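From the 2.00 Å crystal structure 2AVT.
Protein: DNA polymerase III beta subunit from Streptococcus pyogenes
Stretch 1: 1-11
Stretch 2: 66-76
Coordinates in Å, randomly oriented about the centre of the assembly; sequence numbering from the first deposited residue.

Stretch 1 1-11: MIQFSINRTLF
Stretch 2, residues 66-76: GLLITSPGAIL

Two strands of one chain, 3-7 and 67-71, pair antiparallel, their axes at 169° and 4.5 Å apart at closest approach. The backbone sets the frame and the side chains fill it; 638 Å² is buried over both sides. I2, Q3 and G66 cover the most surface, and they mark three places along the contact: I2 before the strand, Q3 at the bulge, G66 at the far end.

Q3 (phi/psi -166/112) opens the strand and holds the irregularity. It pairs with S71, CA to CA 4.8 Å: Q3 N donates to S71 O at 3.2 Å, and S71 N to Q3 O at 3.1 Å. The same Q3 O also accepts from T70 N at 2.8 Å, so two successive amides converge on one carbonyl. This is the beta bulge, with T70 at -103/-36 as the extra residue and the register shifting by one before F4 meets I69. The Q3 side chain (chi1 t, chi2 124°) lies on the same face as S71, and its CG packs 3.3 Å from T70 CB.

Beyond the bulge the ladder is regular. S5 and L68 form a hydrogen-bonded pair, S5 N to L68 O and L68 N to S5 O both 2.9 Å, and their side chains share the face of Q3 and S71. F4/I69 and I6/L67 are non-hydrogen-bonded pairs with side chains on the other face. There L67 (t, p) brings CD1 to 3.6 Å from CD2 of F4 (chi1 p, chi2 -90°) and to 4.1 Å from CB of I6 (t, t), so one methyl serves two neighbours. F4 CB also meets I69 CG1 (I69 is m, t) at 3.9 Å.

G66 closes the far end through its carbonyl: N7 N donates to G66 O at 2.9 Å, and I6 CA makes a CA-H...O contact to that oxygen at 3.3 Å. N7 (chi1 t, chi2 -73°) then turns the chain into a helix, its OD1 capping L10 N at 2.9 Å.

I2 (-57/142; m, t) precedes the strand. Its CA-to-CB bond points away, yet the side chain returns: CG1 lies 3.3 Å from G73 CA, and CD1 packs 3.7 Å from CG2 of I75 (t, t). The rule at G73 is strict. An ideal CB would sit 2.3 Å from I2 CG1, and the 166/174 backbone would jam it against the preceding carbonyl, so glycine is required twice over. Beside this, S71 OG (chi1 t) donates to M1 O at 2.6 Å, tying down the chain start.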

# COMPACT_ATOMS: atom_id res chain seq x y z
N MET A 1 3.64 41.05 -5.40
CA MET A 1 3.25 39.69 -4.92
C MET A 1 3.28 38.67 -6.04
O MET A 1 3.28 39.02 -7.22
CB MET A 1 1.86 39.75 -4.29
CG MET A 1 1.76 40.72 -3.13
SD MET A 1 0.13 40.70 -2.41
CE MET A 1 -0.73 41.74 -3.58
N ILE A 2 3.30 37.39 -5.65
CA ILE A 2 3.36 36.28 -6.59
C ILE A 2 2.24 36.26 -7.61
O ILE A 2 1.09 36.57 -7.30
CB ILE A 2 3.33 34.91 -5.87
CG1 ILE A 2 4.59 34.72 -5.03
CG2 ILE A 2 3.19 33.77 -6.89
CD1 ILE A 2 4.58 33.46 -4.18
N GLN A 3 2.59 35.86 -8.83
CA GLN A 3 1.62 35.72 -9.91
C GLN A 3 2.22 34.95 -11.07
O GLN A 3 3.12 35.44 -11.76
CB GLN A 3 1.12 37.06 -10.41
CG GLN A 3 0.25 36.91 -11.67
CD GLN A 3 -1.13 37.52 -11.51
OE1 GLN A 3 -1.26 38.71 -11.22
NE2 GLN A 3 -2.16 36.71 -11.71
N PHE A 4 1.71 33.74 -11.29
CA PHE A 4 2.19 32.92 -12.40
C PHE A 4 1.14 31.88 -12.76
O PHE A 4 0.27 31.56 -11.95
CB PHE A 4 3.53 32.26 -12.04
CG PHE A 4 3.44 31.16 -10.99
CD1 PHE A 4 3.58 31.45 -9.64
CD2 PHE A 4 3.26 29.83 -11.37
CE1 PHE A 4 3.54 30.44 -8.67
CE2 PHE A 4 3.22 28.82 -10.41
CZ PHE A 4 3.36 29.12 -9.06
N SER A 5 1.22 31.39 -13.99
CA SER A 5 0.32 30.37 -14.50
C SER A 5 1.22 29.21 -14.86
O SER A 5 2.31 29.39 -15.38
CB SER A 5 -0.41 30.87 -15.76
OG SER A 5 -1.26 31.96 -15.44
N ILE A 6 0.76 28.00 -14.59
CA ILE A 6 1.59 26.85 -14.87
C ILE A 6 0.76 25.66 -15.28
O ILE A 6 -0.43 25.59 -14.98
CB ILE A 6 2.42 26.47 -13.60
CG1 ILE A 6 3.48 25.43 -13.94
CG2 ILE A 6 1.50 25.92 -12.52
CD1 ILE A 6 4.47 25.21 -12.80
N ASN A 7 1.40 24.74 -15.99
CA ASN A 7 0.76 23.51 -16.43
C ASN A 7 0.61 22.64 -15.17
O ASN A 7 1.57 22.46 -14.43
CB ASN A 7 1.65 22.82 -17.47
CG ASN A 7 1.15 21.44 -17.84
OD1 ASN A 7 1.27 20.50 -17.06
ND2 ASN A 7 0.59 21.31 -19.04
N ARG A 8 -0.60 22.12 -14.94
CA ARG A 8 -0.89 21.30 -13.76
C ARG A 8 -0.01 20.06 -13.62
O ARG A 8 0.56 19.80 -12.55
CB ARG A 8 -2.38 20.89 -13.77
CG ARG A 8 -2.89 20.21 -12.50
CD ARG A 8 -4.32 19.68 -12.70
NE ARG A 8 -4.36 18.78 -13.86
CZ ARG A 8 -5.46 18.35 -14.47
NH1 ARG A 8 -6.66 18.71 -14.03
NH2 ARG A 8 -5.35 17.56 -15.54
N THR A 9 0.10 19.28 -14.68
CA THR A 9 0.92 18.08 -14.65
C THR A 9 2.38 18.39 -14.33
O THR A 9 3.01 17.70 -13.54
CB THR A 9 0.81 17.31 -15.98
OG1 THR A 9 -0.44 16.61 -16.02
CG2 THR A 9 1.94 16.31 -16.13
N LEU A 10 2.92 19.45 -14.93
CA LEU A 10 4.30 19.84 -14.67
C LEU A 10 4.49 20.21 -13.19
O LEU A 10 5.43 19.77 -12.53
CB LEU A 10 4.68 21.05 -15.54
CG LEU A 10 6.06 21.69 -15.34
CD1 LEU A 10 7.12 20.89 -16.08
CD2 LEU A 10 6.04 23.12 -15.87
N PHE A 11 3.58 21.04 -12.69
CA PHE A 11 3.62 21.51 -11.31
C PHE A 11 3.61 20.34 -10.33
O PHE A 11 4.43 20.28 -9.42
CB PHE A 11 2.42 22.43 -11.05
CG PHE A 11 2.59 23.34 -9.86
CD1 PHE A 11 3.84 23.58 -9.31
CD2 PHE A 11 1.50 24.01 -9.32
CE1 PHE A 11 4.00 24.46 -8.25
CE2 PHE A 11 1.65 24.89 -8.27
CZ PHE A 11 2.91 25.11 -7.73
N GLY A 66 3.28 24.67 -19.77
CA GLY A 66 4.30 25.69 -19.66
C GLY A 66 4.25 26.44 -18.34
O GLY A 66 3.59 26.02 -17.40
N LEU A 67 4.96 27.56 -18.29
CA LEU A 67 5.02 28.39 -17.10
C LEU A 67 5.20 29.83 -17.54
O LEU A 67 6.12 30.15 -18.29
CB LEU A 67 6.22 27.99 -16.23
CG LEU A 67 6.63 28.99 -15.15
CD1 LEU A 67 5.53 29.11 -14.11
CD2 LEU A 67 7.94 28.55 -14.50
N LEU A 68 4.30 30.69 -17.09
CA LEU A 68 4.37 32.11 -17.41
C LEU A 68 4.34 32.85 -16.09
O LEU A 68 3.38 32.73 -15.32
CB LEU A 68 3.19 32.53 -18.29
CG LEU A 68 3.03 34.05 -18.45
CD1 LEU A 68 4.35 34.64 -18.96
CD2 LEU A 68 1.90 34.37 -19.43
N ILE A 69 5.39 33.62 -15.83
CA ILE A 69 5.52 34.38 -14.61
C ILE A 69 5.25 35.86 -14.83
O ILE A 69 5.86 36.50 -15.69
CB ILE A 69 6.91 34.20 -14.00
CG1 ILE A 69 7.08 32.74 -13.55
CG2 ILE A 69 7.12 35.18 -12.86
CD1 ILE A 69 8.46 32.41 -13.01
N THR A 70 4.33 36.39 -14.04
CA THR A 70 3.91 37.78 -14.13
C THR A 70 4.49 38.68 -13.05
O THR A 70 4.79 39.85 -13.30
CB THR A 70 2.39 37.87 -14.06
OG1 THR A 70 1.83 37.37 -15.27
CG2 THR A 70 1.93 39.30 -13.82
N SER A 71 4.64 38.14 -11.84
CA SER A 71 5.18 38.91 -10.73
C SER A 71 5.92 38.02 -9.73
O SER A 71 5.52 36.88 -9.47
CB SER A 71 4.04 39.66 -10.02
OG SER A 71 4.54 40.50 -9.00
N PRO A 72 7.03 38.53 -9.18
CA PRO A 72 7.91 37.86 -8.20
C PRO A 72 7.26 37.75 -6.83
O PRO A 72 6.30 38.46 -6.53
CB PRO A 72 9.15 38.77 -8.17
CG PRO A 72 9.09 39.53 -9.46
CD PRO A 72 7.61 39.81 -9.60
N GLY A 73 7.80 36.87 -5.99
CA GLY A 73 7.25 36.71 -4.65
C GLY A 73 7.74 35.45 -3.97
O GLY A 73 8.44 34.63 -4.57
N ALA A 74 7.37 35.29 -2.70
CA ALA A 74 7.77 34.12 -1.94
C ALA A 74 6.72 33.83 -0.87
O ALA A 74 6.23 34.74 -0.20
CB ALA A 74 9.14 34.36 -1.32
N ILE A 75 6.37 32.56 -0.72
CA ILE A 75 5.36 32.19 0.26
C ILE A 75 5.53 30.76 0.73
O ILE A 75 6.15 29.95 0.04
CB ILE A 75 3.92 32.36 -0.33
CG1 ILE A 75 2.87 32.25 0.77
CG2 ILE A 75 3.64 31.28 -1.38
CD1 ILE A 75 1.45 32.41 0.27
N LEU A 76 5.00 30.47 1.92
CA LEU A 76 5.03 29.14 2.52
C LEU A 76 3.58 28.61 2.62
O LEU A 76 2.68 29.32 3.05
CB LEU A 76 5.62 29.18 3.93
CG LEU A 76 7.02 29.78 4.17
CD1 LEU A 76 7.38 29.63 5.66
CD2 LEU A 76 8.04 29.06 3.30